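Local coordinates for Acarbose/maltose binding protein GacH (Streptomyces glaucescens, PDB 3K01) that binds acarbose and an acarbose homolog as the solute receptor of an ABC transporter, and probably binds maltose too, at residues V30-T35 with V60-V65; F146-L151 with G270-D275; N244-F249 with M257-W262. All blocks are in the same frame, centred on the assembly; numbering follows the deposited sequence.

Contact 1 (V30-T35 with V60-V65); sequences VTFWDT and VKYVNV
The indole of W33 carries V65 CG2 over one face, a CH-pi contact in which the methyl lies 4.3 Å from the centroid of the five-membered ring. V63 runs alongside the same indole, its CB 3.6 Å from W33 CD1. Beside the edge of the Y62 ring, in its plane, sits D34 OD2, which accepts a short hydrogen bond of 2.6 Å from Y62 OH on the anti side of the carboxylate. D34 CG lies anti to the backbone N (chi1 178°), which sets the carboxylate on the sheet face that bears Y62, within reach of the phenol. Carboxylate and phenol planes stand 64° apart. F32 meets the same phenol at a slant, with F32 CD2 and Y62 CD1 3.9 Å apart, while one face of the F32 ring has D34 N above its centre. N64 ND2 donates to Y62 OH at 3.2 Å, so the phenol oxygen both gives and receives; S36 bonds to D34 OD2 through OG and to N64 ND2 through O. These side chains hang on strands 28-34 and 58-64, parallel neighbours joined through helices 41-49 and 51-54 as a beta-alpha-beta crossover. The axes of 30-34 and 60-64 pass 4.7 Å apart, and five backbone bonds alternate along them, from K61 N to V30 O at 2.9 Å through to V65 N to D34 O at 2.7 Å. Helix 67-79 packs on W33 and V65, whereas V30, F32 and V60 face helix 309-320.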
ATOM      1  N   VAL A  30     -22.162  -7.753 -16.348  1.00 11.69           N
ATOM      2  CA  VAL A  30     -20.869  -7.678 -15.652  1.00 11.39           C
ATOM      3  C   VAL A  30     -21.154  -7.412 -14.179  1.00 10.05           C
ATOM      4  O   VAL A  30     -21.581  -6.311 -13.825  1.00 10.28           O
ATOM      5  CB  VAL A  30     -19.936  -6.585 -16.224  1.00 11.51           C
ATOM      6  CG1 VAL A  30     -18.653  -6.477 -15.362  1.00 11.75           C
ATOM      7  CG2 VAL A  30     -19.561  -6.870 -17.682  1.00 12.26           C
ATOM      8  N   THR A  31     -20.927  -8.430 -13.352  1.00  9.86           N
ATOM      9  CA  THR A  31     -21.038  -8.274 -11.903  1.00  9.75           C
ATOM     10  C   THR A  31     -19.688  -7.837 -11.372  1.00  9.13           C
ATOM     11  O   THR A  31     -18.671  -8.510 -11.620  1.00  9.94           O
ATOM     12  CB  THR A  31     -21.507  -9.568 -11.242  1.00  9.53           C
ATOM     13  OG1 THR A  31     -22.829  -9.876 -11.733  1.00 10.61           O
ATOM     14  CG2 THR A  31     -21.552  -9.419  -9.723  1.00 11.43           C
ATOM     15  N   PHE A  32     -19.682  -6.689 -10.695  1.00  9.50           N
ATOM     16  CA  PHE A  32     -18.452  -6.088 -10.170  1.00  9.41           C
ATOM     17  C   PHE A  32     -18.507  -6.050  -8.655  1.00  9.39           C
ATOM     18  O   PHE A  32     -19.425  -5.450  -8.098  1.00  9.71           O
ATOM     19  CB  PHE A  32     -18.299  -4.662 -10.737  1.00  9.49           C
ATOM     20  CG  PHE A  32     -17.196  -3.825 -10.090  1.00  9.45           C
ATOM     21  CD1 PHE A  32     -15.934  -4.361  -9.802  1.00  9.15           C
ATOM     22  CD2 PHE A  32     -17.419  -2.482  -9.807  1.00  9.35           C
ATOM     23  CE1 PHE A  32     -14.934  -3.585  -9.219  1.00 10.03           C
ATOM     24  CE2 PHE A  32     -16.438  -1.704  -9.239  1.00 10.45           C
ATOM     25  CZ  PHE A  32     -15.187  -2.238  -8.951  1.00 10.44           C
ATOM     26  N   TRP A  33     -17.538  -6.693  -7.995  1.00  9.53           N
ATOM     27  CA  TRP A  33     -17.407  -6.584  -6.537  1.00  9.03           C
ATOM     28  C   TRP A  33     -16.362  -5.551  -6.180  1.00  9.50           C
ATOM     29  O   TRP A  33     -15.163  -5.721  -6.467  1.00  9.61           O
ATOM     30  CB  TRP A  33     -17.030  -7.927  -5.925  1.00  9.45           C
ATOM     31  CG  TRP A  33     -18.148  -8.930  -5.870  1.00  8.89           C
ATOM     32  CD1 TRP A  33     -19.409  -8.817  -6.426  1.00  9.75           C
ATOM     33  CD2 TRP A  33     -18.101 -10.218  -5.246  1.00  8.23           C
ATOM     34  NE1 TRP A  33     -20.140  -9.958  -6.162  1.00 10.29           N
ATOM     35  CE2 TRP A  33     -19.354 -10.837  -5.463  1.00  9.65           C
ATOM     36  CE3 TRP A  33     -17.116 -10.916  -4.535  1.00  9.79           C
ATOM     37  CZ2 TRP A  33     -19.654 -12.108  -4.960  1.00 10.68           C
ATOM     38  CZ3 TRP A  33     -17.413 -12.194  -4.057  1.00 10.90           C
ATOM     39  CH2 TRP A  33     -18.665 -12.774  -4.286  1.00 10.82           C
ATOM     40  N   ASP A  34     -16.847  -4.456  -5.586  1.00  9.77           N
ATOM     41  CA  ASP A  34     -16.032  -3.342  -5.130  1.00 10.15           C
ATOM     42  C   ASP A  34     -15.824  -3.438  -3.629  1.00 10.58           C
ATOM     43  O   ASP A  34     -16.714  -3.874  -2.902  1.00 13.02           O
ATOM     44  CB  ASP A  34     -16.762  -2.048  -5.483  1.00 10.69           C
ATOM     45  CG  ASP A  34     -16.030  -0.805  -5.021  1.00 10.07           C
ATOM     46  OD1 ASP A  34     -14.783  -0.819  -4.899  1.00 10.49           O
ATOM     47  OD2 ASP A  34     -16.734   0.201  -4.777  1.00 11.81           O
ATOM     48  N   THR A  35     -14.638  -3.063  -3.167  1.00 11.05           N
ATOM     49  CA  THR A  35     -14.311  -3.104  -1.723  1.00 11.16           C
ATOM     50  C   THR A  35     -14.154  -1.690  -1.138  1.00 11.59           C
ATOM     51  O   THR A  35     -13.705  -1.545   0.010  1.00 12.62           O
ATOM     52  CB  THR A  35     -12.975  -3.779  -1.494  1.00 11.63           C
ATOM     53  OG1 THR A  35     -12.002  -3.050  -2.244  1.00 11.65           O
ATOM     54  CG2 THR A  35     -12.999  -5.234  -1.947  1.00 12.78           C
ATOM     55  N   VAL A  60     -24.435  -3.660 -15.843  1.00 13.19           N
ATOM     56  CA  VAL A  60     -23.471  -3.627 -14.742  1.00 12.71           C
ATOM     57  C   VAL A  60     -24.178  -3.834 -13.404  1.00 13.08           C
ATOM     58  O   VAL A  60     -25.059  -3.042 -13.025  1.00 12.91           O
ATOM     59  CB  VAL A  60     -22.683  -2.321 -14.713  1.00 13.72           C
ATOM     60  CG1 VAL A  60     -21.753  -2.260 -13.476  1.00 13.50           C
ATOM     61  CG2 VAL A  60     -21.870  -2.162 -15.998  1.00 13.46           C
ATOM     62  N   LYS A  61     -23.795  -4.891 -12.694  1.00 11.41           N
ATOM     63  CA  LYS A  61     -24.314  -5.176 -11.359  1.00 12.58           C
ATOM     64  C   LYS A  61     -23.226  -4.895 -10.332  1.00 11.58           C
ATOM     65  O   LYS A  61     -22.332  -5.728 -10.087  1.00 11.85           O
ATOM     66  CB  LYS A  61     -24.817  -6.618 -11.264  1.00 12.54           C
ATOM     67  CG  LYS A  61     -25.922  -6.942 -12.274  1.00 14.00           C
ATOM     68  CD  LYS A  61     -26.502  -8.333 -12.077  1.00 16.54           C
ATOM     69  CE  LYS A  61     -27.829  -8.438 -12.841  1.00 23.03           C
ATOM     70  NZ  LYS A  61     -28.267  -9.834 -13.102  1.00 26.44           N
ATOM     71  N   TYR A  62     -23.314  -3.708  -9.749  1.00 11.59           N
ATOM     72  CA  TYR A  62     -22.394  -3.256  -8.715  1.00 10.99           C
ATOM     73  C   TYR A  62     -22.740  -3.892  -7.371  1.00 11.87           C
ATOM     74  O   TYR A  62     -23.907  -3.842  -6.947  1.00 12.09           O
ATOM     75  CB  TYR A  62     -22.500  -1.745  -8.576  1.00 11.59           C
ATOM     76  CG  TYR A  62     -21.657  -1.228  -7.451  1.00 12.22           C
ATOM     77  CD1 TYR A  62     -20.317  -0.903  -7.664  1.00 11.25           C
ATOM     78  CD2 TYR A  62     -22.165  -1.134  -6.145  1.00 11.82           C
ATOM     79  CE1 TYR A  62     -19.515  -0.459  -6.621  1.00 11.41           C
ATOM     80  CE2 TYR A  62     -21.371  -0.682  -5.098  1.00 11.08           C
ATOM     81  CZ  TYR A  62     -20.053  -0.369  -5.339  1.00 10.58           C
ATOM     82  OH  TYR A  62     -19.261   0.056  -4.293  1.00 11.67           O
ATOM     83  N   VAL A  63     -21.743  -4.450  -6.683  1.00 11.31           N
ATOM     84  CA  VAL A  63     -21.911  -4.950  -5.331  1.00 12.04           C
ATOM     85  C   VAL A  63     -20.768  -4.432  -4.473  1.00 11.94           C
ATOM     86  O   VAL A  63     -19.598  -4.565  -4.855  1.00 12.43           O
ATOM     87  CB  VAL A  63     -21.885  -6.483  -5.313  1.00 11.96           C
ATOM     88  CG1 VAL A  63     -22.103  -7.008  -3.899  1.00 13.63           C
ATOM     89  CG2 VAL A  63     -22.944  -7.062  -6.273  1.00 12.23           C
ATOM     90  N   ASN A  64     -21.073  -3.839  -3.319  1.00 11.51           N
ATOM     91  CA  ASN A  64     -20.019  -3.430  -2.399  1.00 12.09           C
ATOM     92  C   ASN A  64     -19.803  -4.540  -1.384  1.00 12.62           C
ATOM     93  O   ASN A  64     -20.755  -5.046  -0.789  1.00 13.92           O
ATOM     94  CB  ASN A  64     -20.374  -2.130  -1.697  1.00 12.16           C
ATOM     95  CG  ASN A  64     -19.257  -1.645  -0.819  1.00 13.68           C
ATOM     96  OD1 ASN A  64     -19.199  -1.982   0.366  1.00 16.23           O
ATOM     97  ND2 ASN A  64     -18.328  -0.904  -1.400  1.00 13.89           N
ATOM     98  N   VAL A  65     -18.549  -4.940  -1.213  1.00 12.83           N
ATOM     99  CA  VAL A  65     -18.177  -5.988  -0.271  1.00 13.08           C
ATOM    100  C   VAL A  65     -17.143  -5.358   0.679  1.00 14.05           C
ATOM    101  O   VAL A  65     -16.123  -4.840   0.229  1.00 14.53           O
ATOM    102  CB  VAL A  65     -17.535  -7.202  -0.976  1.00 12.93           C
ATOM    103  CG1 VAL A  65     -17.237  -8.301   0.040  1.00 14.05           C
ATOM    104  CG2 VAL A  65     -18.431  -7.724  -2.118  1.00 13.50           C
TER

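Contact 2 (F146-L151 with G270-D275); sequences FYNKEL and GARFKD
R272 is extended from CG to NE (chi2 -178°), which carries its guanidinium across to E150, whose own chain bends at chi2 (-92°) to bring the carboxylate round. The two flat groups end up only 20° from coplanar, yet E150 OE1 and R272 NH1 remain 4.0 Å apart, too far for a salt bridge. A water spans the gap: it accepts from R272 NH1 at 2.8 Å, lying at the edge of the guanidinium in its plane, and donates to E150 OE1 at 2.9 Å. This bridging water probably lets the two opposite charges sense each other across the gap, while R272 NE is held by the backbone oxygen of S251. L151 approaches the guanidinium at roughly a right angle, with CD2 4.2 Å from R272 NH1. Deeper in, N148, the N-cap residue of helix 149-155, sets CB 4.1 Å from F273 CZ. The aromatic ring is presented from a type I turn, closed by F273 N donating to G270 O at 2.9 Å. The contact therefore joins the end of strand 132-148 and the start of helix 149-155 to the loop between helix 264-268 and strand 279-283, with F273 also packing on V267 of that helix and L279 of that strand.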
ATOM      1  N   PHE A 146       4.995  11.691   8.216  1.00  5.70           N
ATOM      2  CA  PHE A 146       4.170  12.835   8.624  1.00  5.41           C
ATOM      3  C   PHE A 146       4.960  13.655   9.643  1.00  6.01           C
ATOM      4  O   PHE A 146       5.641  13.102  10.511  1.00  6.23           O
ATOM      5  CB  PHE A 146       2.907  12.364   9.343  1.00  6.24           C
ATOM      6  CG  PHE A 146       1.841  11.756   8.472  1.00  5.39           C
ATOM      7  CD1 PHE A 146       0.521  12.071   8.719  1.00  6.11           C
ATOM      8  CD2 PHE A 146       2.109  10.817   7.468  1.00  6.22           C
ATOM      9  CE1 PHE A 146      -0.523  11.507   7.998  1.00  6.24           C
ATOM     10  CE2 PHE A 146       1.064  10.256   6.723  1.00  6.90           C
ATOM     11  CZ  PHE A 146      -0.256  10.623   6.991  1.00  6.72           C
ATOM     12  N   TYR A 147       4.866  14.974   9.573  1.00  5.96           N
ATOM     13  CA  TYR A 147       5.569  15.811  10.533  1.00  5.81           C
ATOM     14  C   TYR A 147       4.728  17.017  10.937  1.00  6.05           C
ATOM     15  O   TYR A 147       3.923  17.550  10.170  1.00  6.05           O
ATOM     16  CB  TYR A 147       6.966  16.238  10.033  1.00  6.40           C
ATOM     17  CG  TYR A 147       7.008  16.993   8.735  1.00  6.57           C
ATOM     18  CD1 TYR A 147       7.022  16.316   7.512  1.00  7.08           C
ATOM     19  CD2 TYR A 147       7.077  18.396   8.733  1.00  7.53           C
ATOM     20  CE1 TYR A 147       7.084  17.013   6.323  1.00  9.00           C
ATOM     21  CE2 TYR A 147       7.136  19.081   7.557  1.00  9.05           C
ATOM     22  CZ  TYR A 147       7.145  18.384   6.365  1.00  8.71           C
ATOM     23  OH  TYR A 147       7.197  19.067   5.157  1.00 11.31           O
ATOM     24  N   ASN A 148       4.936  17.434  12.183  1.00  5.47           N
ATOM     25  CA  ASN A 148       4.331  18.620  12.766  1.00  5.29           C
ATOM     26  C   ASN A 148       5.214  19.805  12.401  1.00  6.19           C
ATOM     27  O   ASN A 148       6.340  19.947  12.890  1.00  5.63           O
ATOM     28  CB  ASN A 148       4.261  18.409  14.284  1.00  5.91           C
ATOM     29  CG  ASN A 148       3.548  19.531  15.030  1.00  5.54           C
ATOM     30  OD1 ASN A 148       2.776  19.265  16.011  1.00  8.98           O
ATOM     31  ND2 ASN A 148       3.827  20.753  14.658  1.00  3.96           N
ATOM     32  N   LYS A 149       4.709  20.663  11.514  1.00  5.91           N
ATOM     33  CA  LYS A 149       5.540  21.762  11.010  1.00  6.63           C
ATOM     34  C   LYS A 149       5.970  22.709  12.114  1.00  6.27           C
ATOM     35  O   LYS A 149       7.122  23.124  12.144  1.00  6.99           O
ATOM     36  CB  LYS A 149       4.832  22.527   9.894  1.00  7.09           C
ATOM     37  CG  LYS A 149       4.707  21.727   8.608  1.00  9.23           C
ATOM     38  CD  LYS A 149       4.029  22.535   7.508  1.00 12.07           C
ATOM     39  CE  LYS A 149       3.910  21.715   6.235  1.00 15.40           C
ATOM     40  NZ  LYS A 149       3.744  22.560   5.011  1.00 20.15           N
ATOM     41  N   GLU A 150       5.068  23.022  13.039  1.00  6.36           N
ATOM     42  CA  GLU A 150       5.380  23.973  14.096  1.00  7.14           C
ATOM     43  C   GLU A 150       6.455  23.425  15.019  1.00  7.03           C
ATOM     44  O   GLU A 150       7.322  24.171  15.458  1.00  8.02           O
ATOM     45  CB  GLU A 150       4.130  24.343  14.870  1.00  8.11           C
ATOM     46  CG  GLU A 150       4.368  25.432  15.902  1.00 10.23           C
ATOM     47  CD  GLU A 150       4.711  24.918  17.276  1.00 12.49           C
ATOM     48  OE1 GLU A 150       4.441  23.740  17.644  1.00 12.05           O
ATOM     49  OE2 GLU A 150       5.271  25.734  18.054  1.00 13.69           O
ATOM     50  N   LEU A 151       6.396  22.130  15.362  1.00  6.91           N
ATOM     51  CA  LEU A 151       7.437  21.590  16.231  1.00  7.45           C
ATOM     52  C   LEU A 151       8.788  21.574  15.544  1.00  7.80           C
ATOM     53  O   LEU A 151       9.811  21.907  16.149  1.00  8.09           O
ATOM     54  CB  LEU A 151       7.065  20.195  16.748  1.00  7.41           C
ATOM     55  CG  LEU A 151       5.896  20.144  17.742  1.00  7.42           C
ATOM     56  CD1 LEU A 151       5.556  18.677  18.057  1.00  9.29           C
ATOM     57  CD2 LEU A 151       6.226  20.883  19.043  1.00  9.02           C
ATOM     58  N   GLY A 270      -6.936  16.320  15.010  1.00  9.10           N
ATOM     59  CA  GLY A 270      -6.061  16.348  16.183  1.00  9.15           C
ATOM     60  C   GLY A 270      -5.853  17.729  16.753  1.00  8.61           C
ATOM     61  O   GLY A 270      -5.923  18.738  16.021  1.00  7.82           O
ATOM     62  N   ALA A 271      -5.535  17.784  18.034  1.00  8.98           N
ATOM     63  CA  ALA A 271      -5.473  19.056  18.722  1.00  9.42           C
ATOM     64  C   ALA A 271      -4.376  19.964  18.199  1.00 10.47           C
ATOM     65  O   ALA A 271      -4.504  21.186  18.289  1.00 12.73           O
ATOM     66  CB  ALA A 271      -5.307  18.848  20.207  1.00 11.11           C
ATOM     67  N   ARG A 272      -3.307  19.405  17.631  1.00  9.19           N
ATOM     68  CA  ARG A 272      -2.245  20.256  17.098  1.00  9.67           C
ATOM     69  C   ARG A 272      -2.404  20.558  15.619  1.00  8.85           C
ATOM     70  O   ARG A 272      -1.540  21.213  15.027  1.00  9.08           O
ATOM     71  CB  ARG A 272      -0.882  19.671  17.446  1.00 10.57           C
ATOM     72  CG  ARG A 272      -0.524  20.018  18.915  1.00 10.96           C
ATOM     73  CD  ARG A 272       0.791  19.502  19.234  1.00 13.92           C
ATOM     74  NE  ARG A 272       1.065  19.694  20.640  1.00 10.39           N
ATOM     75  CZ  ARG A 272       1.797  20.687  21.093  1.00 12.15           C
ATOM     76  NH1 ARG A 272       2.286  21.595  20.250  1.00 13.74           N
ATOM     77  NH2 ARG A 272       2.022  20.806  22.399  1.00 15.78           N
ATOM     78  N   PHE A 273      -3.533  20.147  15.035  1.00  9.35           N
ATOM     79  CA  PHE A 273      -3.779  20.314  13.596  1.00 10.34           C
ATOM     80  C   PHE A 273      -5.092  21.000  13.234  1.00 12.35           C
ATOM     81  O   PHE A 273      -5.618  20.795  12.138  1.00 13.14           O
ATOM     82  CB  PHE A 273      -3.599  18.962  12.862  1.00  9.49           C
ATOM     83  CG  PHE A 273      -2.233  18.390  13.080  1.00  7.40           C
ATOM     84  CD1 PHE A 273      -1.156  18.819  12.310  1.00  7.15           C
ATOM     85  CD2 PHE A 273      -1.986  17.524  14.146  1.00  8.38           C
ATOM     86  CE1 PHE A 273       0.128  18.361  12.522  1.00  7.17           C
ATOM     87  CE2 PHE A 273      -0.680  17.066  14.379  1.00  9.52           C
ATOM     88  CZ  PHE A 273       0.376  17.500  13.569  1.00  7.47           C
ATOM     89  N   LYS A 274      -5.577  21.826  14.160  1.00 14.14           N
ATOM     90  CA  LYS A 274      -6.703  22.730  13.858  1.00 17.56           C
ATOM     91  C   LYS A 274      -6.443  23.473  12.541  1.00 17.18           C
ATOM     92  O   LYS A 274      -7.335  23.588  11.708  1.00 18.92           O
ATOM     93  CB  LYS A 274      -6.927  23.725  14.996  1.00 17.78           C
ATOM     94  CG  LYS A 274      -7.551  23.108  16.255  1.00 22.61           C
ATOM     95  CD  LYS A 274      -7.642  24.128  17.410  1.00 22.14           C
ATOM     96  CE  LYS A 274      -6.295  24.811  17.708  1.00 26.80           C
ATOM     97  NZ  LYS A 274      -6.292  25.634  18.949  1.00 28.10           N
ATOM     98  N   ASP A 275      -5.208  23.942  12.361  1.00 16.87           N
ATOM     99  CA  ASP A 275      -4.724  24.457  11.081  1.00 16.14           C
ATOM    100  C   ASP A 275      -4.088  23.289  10.340  1.00 15.41           C
ATOM    101  O   ASP A 275      -2.989  22.838  10.712  1.00 14.39           O
ATOM    102  CB  ASP A 275      -3.690  25.560  11.354  1.00 16.56           C
ATOM    103  CG  ASP A 275      -3.112  26.199  10.081  1.00 17.26           C
ATOM    104  OD1 ASP A 275      -3.422  25.784   8.943  1.00 15.97           O
ATOM    105  OD2 ASP A 275      -2.315  27.158  10.242  1.00 18.09           O
TER
HETATM  106  O   HOH W   1       2.281  21.887  17.445  1.00  9.05           O

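Contact 3 (N244-F249 with M257-W262); sequences NMQNAF and MVNGPW
A Met-aromatic contact lies at the centre of this helix-to-strand packing, in which helix 241-251 leads through a short connection into strand 254-259 and lies against it; the axes of 244-249 and 257-259 come no closer than 9.7 Å. M257 has CG between its backbone N and carbonyl carbon (chi1 66°) and then runs extended, which lays the chain across the F249 ring: CG sits 4.2 Å from the ring centroid, over the face and 26° off the normal. Its SD stands obliquely to the ring, and M257 CE comes to 3.7 Å from F249 CD2. M245 crosses M257 at about a right angle, with M245 CG 3.7 Å from M257 SD. Bent at its end, M245 also puts SD 3.6 Å from V258 O, an oxygen that W191 NE1 bonds. N259 ND2 lies 2.8 Å from Q246 OE1, but the amides are perpendicular and the angle is too poor for a hydrogen bond. Instead, N259 ND2 points almost straight (171°) at M257 SD in a weak bond, its OD1 accepts from G260 N, and Q246 NE2 bonds D266. The sulfur of M257 thus combines Met-aromatic and apolar packing with a weak acceptor role, while CG and CE pack on the ring.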
ATOM      1  N   ASN A 244      -2.187   4.354  19.721  1.00  7.91           N
ATOM      2  CA  ASN A 244      -1.087   4.998  20.415  1.00  7.83           C
ATOM      3  C   ASN A 244      -0.336   5.961  19.477  1.00  7.06           C
ATOM      4  O   ASN A 244       0.038   7.074  19.867  1.00  7.37           O
ATOM      5  CB  ASN A 244      -0.116   3.955  21.009  1.00  8.89           C
ATOM      6  CG  ASN A 244      -0.613   3.341  22.309  1.00 11.39           C
ATOM      7  OD1 ASN A 244      -0.506   2.117  22.527  1.00 12.71           O
ATOM      8  ND2 ASN A 244      -1.144   4.155  23.171  1.00 10.78           N
ATOM      9  N   MET A 245      -0.110   5.532  18.249  1.00  6.86           N
ATOM     10  CA  MET A 245       0.588   6.369  17.290  1.00  6.69           C
ATOM     11  C   MET A 245      -0.230   7.615  16.947  1.00  5.89           C
ATOM     12  O   MET A 245       0.296   8.726  17.019  1.00  6.82           O
ATOM     13  CB  MET A 245       0.830   5.567  16.024  1.00  7.04           C
ATOM     14  CG  MET A 245       1.519   6.368  14.954  1.00  6.85           C
ATOM     15  SD  MET A 245       2.193   5.385  13.624  1.00 10.38           S
ATOM     16  CE  MET A 245       0.692   4.591  13.058  1.00 13.18           C
ATOM     17  N   GLN A 246      -1.496   7.432  16.606  1.00  6.10           N
ATOM     18  CA  GLN A 246      -2.353   8.582  16.279  1.00  6.39           C
ATOM     19  C   GLN A 246      -2.466   9.540  17.450  1.00  7.05           C
ATOM     20  O   GLN A 246      -2.340  10.749  17.274  1.00  7.17           O
ATOM     21  CB  GLN A 246      -3.753   8.132  15.836  1.00  6.60           C
ATOM     22  CG  GLN A 246      -3.771   7.347  14.519  1.00  7.37           C
ATOM     23  CD  GLN A 246      -3.228   8.164  13.383  1.00  9.72           C
ATOM     24  OE1 GLN A 246      -2.066   8.021  12.982  1.00 10.31           O
ATOM     25  NE2 GLN A 246      -4.056   9.053  12.868  1.00 11.58           N
ATOM     26  N   ASN A 247      -2.633   9.021  18.662  1.00  6.81           N
ATOM     27  CA  ASN A 247      -2.775   9.905  19.810  1.00  7.98           C
ATOM     28  C   ASN A 247      -1.483  10.671  20.049  1.00  7.32           C
ATOM     29  O   ASN A 247      -1.502  11.867  20.385  1.00  7.88           O
ATOM     30  CB  ASN A 247      -3.150   9.119  21.081  1.00  8.58           C
ATOM     31  CG  ASN A 247      -4.552   8.523  21.014  1.00 12.00           C
ATOM     32  OD1 ASN A 247      -5.371   8.928  20.216  1.00 15.65           O
ATOM     33  ND2 ASN A 247      -4.797   7.521  21.842  1.00 14.06           N
ATOM     34  N   ALA A 248      -0.345   9.993  19.903  1.00  7.33           N
ATOM     35  CA  ALA A 248       0.950  10.640  20.120  1.00  6.77           C
ATOM     36  C   ALA A 248       1.165  11.749  19.100  1.00  6.25           C
ATOM     37  O   ALA A 248       1.670  12.848  19.454  1.00  6.43           O
ATOM     38  CB  ALA A 248       2.093   9.624  20.050  1.00  7.32           C
ATOM     39  N   PHE A 249       0.842  11.488  17.841  1.00  5.74           N
ATOM     40  CA  PHE A 249       1.112  12.485  16.824  1.00  5.99           C
ATOM     41  C   PHE A 249       0.105  13.642  16.902  1.00  6.00           C
ATOM     42  O   PHE A 249       0.482  14.820  16.777  1.00  6.43           O
ATOM     43  CB  PHE A 249       1.097  11.844  15.437  1.00  6.24           C
ATOM     44  CG  PHE A 249       1.461  12.777  14.335  1.00  5.46           C
ATOM     45  CD1 PHE A 249       2.794  13.085  14.110  1.00  6.69           C
ATOM     46  CD2 PHE A 249       0.494  13.402  13.578  1.00  6.77           C
ATOM     47  CE1 PHE A 249       3.147  13.951  13.071  1.00  6.35           C
ATOM     48  CE2 PHE A 249       0.864  14.291  12.545  1.00  6.79           C
ATOM     49  CZ  PHE A 249       2.190  14.567  12.300  1.00  6.14           C
ATOM     50  N   MET A 257       5.608  10.769  12.549  1.00  5.44           N
ATOM     51  CA  MET A 257       5.192   9.350  12.545  1.00  5.66           C
ATOM     52  C   MET A 257       5.261   8.934  11.089  1.00  6.08           C
ATOM     53  O   MET A 257       5.345   9.762  10.200  1.00  6.69           O
ATOM     54  CB  MET A 257       3.779   9.136  13.080  1.00  6.52           C
ATOM     55  CG  MET A 257       2.705   9.753  12.204  1.00  7.10           C
ATOM     56  SD  MET A 257       1.043   9.267  12.757  1.00  7.04           S
ATOM     57  CE  MET A 257      -0.029  10.263  11.734  1.00  8.11           C
ATOM     58  N   VAL A 258       5.230   7.630  10.836  1.00  7.10           N
ATOM     59  CA  VAL A 258       5.090   7.129   9.467  1.00  6.91           C
ATOM     60  C   VAL A 258       3.667   6.609   9.305  1.00  6.94           C
ATOM     61  O   VAL A 258       3.139   5.936  10.188  1.00  6.95           O
ATOM     62  CB  VAL A 258       6.113   6.032   9.213  1.00  7.84           C
ATOM     63  CG1 VAL A 258       5.861   5.312   7.879  1.00  8.41           C
ATOM     64  CG2 VAL A 258       7.498   6.619   9.264  1.00  8.23           C
ATOM     65  N   ASN A 259       3.021   6.964   8.201  1.00  6.23           N
ATOM     66  CA  ASN A 259       1.627   6.584   8.040  1.00  6.38           C
ATOM     67  C   ASN A 259       1.203   6.731   6.600  1.00  6.32           C
ATOM     68  O   ASN A 259       2.009   7.168   5.753  1.00  6.71           O
ATOM     69  CB  ASN A 259       0.737   7.399   8.993  1.00  6.71           C
ATOM     70  CG  ASN A 259      -0.384   6.576   9.572  1.00  6.67           C
ATOM     71  OD1 ASN A 259      -0.905   5.659   8.923  1.00  6.96           O
ATOM     72  ND2 ASN A 259      -0.748   6.870  10.819  1.00  7.78           N
ATOM     73  N   GLY A 260      -0.041   6.361   6.309  1.00  6.48           N
ATOM     74  CA  GLY A 260      -0.535   6.409   4.939  1.00  7.13           C
ATOM     75  C   GLY A 260      -1.682   7.376   4.775  1.00  7.54           C
ATOM     76  O   GLY A 260      -2.118   8.033   5.717  1.00  7.35           O
ATOM     77  N   PRO A 261      -2.212   7.480   3.549  1.00  7.15           N
ATOM     78  CA  PRO A 261      -3.294   8.424   3.242  1.00  7.30           C
ATOM     79  C   PRO A 261      -4.516   8.229   4.130  1.00  8.09           C
ATOM     80  O   PRO A 261      -5.220   9.201   4.432  1.00  7.93           O
ATOM     81  CB  PRO A 261      -3.624   8.109   1.771  1.00  8.35           C
ATOM     82  CG  PRO A 261      -2.282   7.592   1.237  1.00  8.20           C
ATOM     83  CD  PRO A 261      -1.759   6.742   2.351  1.00  7.71           C
ATOM     84  N   TRP A 262      -4.756   6.998   4.567  1.00  7.67           N
ATOM     85  CA  TRP A 262      -5.897   6.669   5.409  1.00  8.60           C
ATOM     86  C   TRP A 262      -5.858   7.385   6.762  1.00  9.13           C
ATOM     87  O   TRP A 262      -6.866   7.401   7.478  1.00 10.73           O
ATOM     88  CB  TRP A 262      -5.978   5.140   5.637  1.00  8.62           C
ATOM     89  CG  TRP A 262      -4.710   4.594   6.162  1.00  8.30           C
ATOM     90  CD1 TRP A 262      -4.310   4.573   7.468  1.00  9.41           C
ATOM     91  CD2 TRP A 262      -3.640   4.020   5.406  1.00  8.75           C
ATOM     92  NE1 TRP A 262      -3.053   4.026   7.574  1.00 10.00           N
ATOM     93  CE2 TRP A 262      -2.625   3.667   6.318  1.00  9.48           C
ATOM     94  CE3 TRP A 262      -3.438   3.768   4.045  1.00  8.67           C
ATOM     95  CZ2 TRP A 262      -1.412   3.077   5.915  1.00 10.49           C
ATOM     96  CZ3 TRP A 262      -2.226   3.158   3.640  1.00  9.43           C
ATOM     97  CH2 TRP A 262      -1.226   2.841   4.574  1.00  9.99           C
TER

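How the contacts relate
All three contacts reach the same mixed sheet, but contact 1 stands apart: its centre is about 39 Å from that of contact 2 and about 32 Å from that of contact 3, and nothing touches. Contacts 2 and 3 are neighbours, with centres about 12 Å apart, and both segments of contact 3 fall in the chain between those of contact 2. Strands 132-148 and 254-259 link them, F146 N lying 2.8 Å from M257 O in a probable hydrogen bond. Nearly parallel rings link them again, F273 CZ packing 3.4 Å from F249 CE2. The separation is consistent with a two-lobed solute-binding protein, contact 1 in one lobe and contacts 2 and 3 in the other.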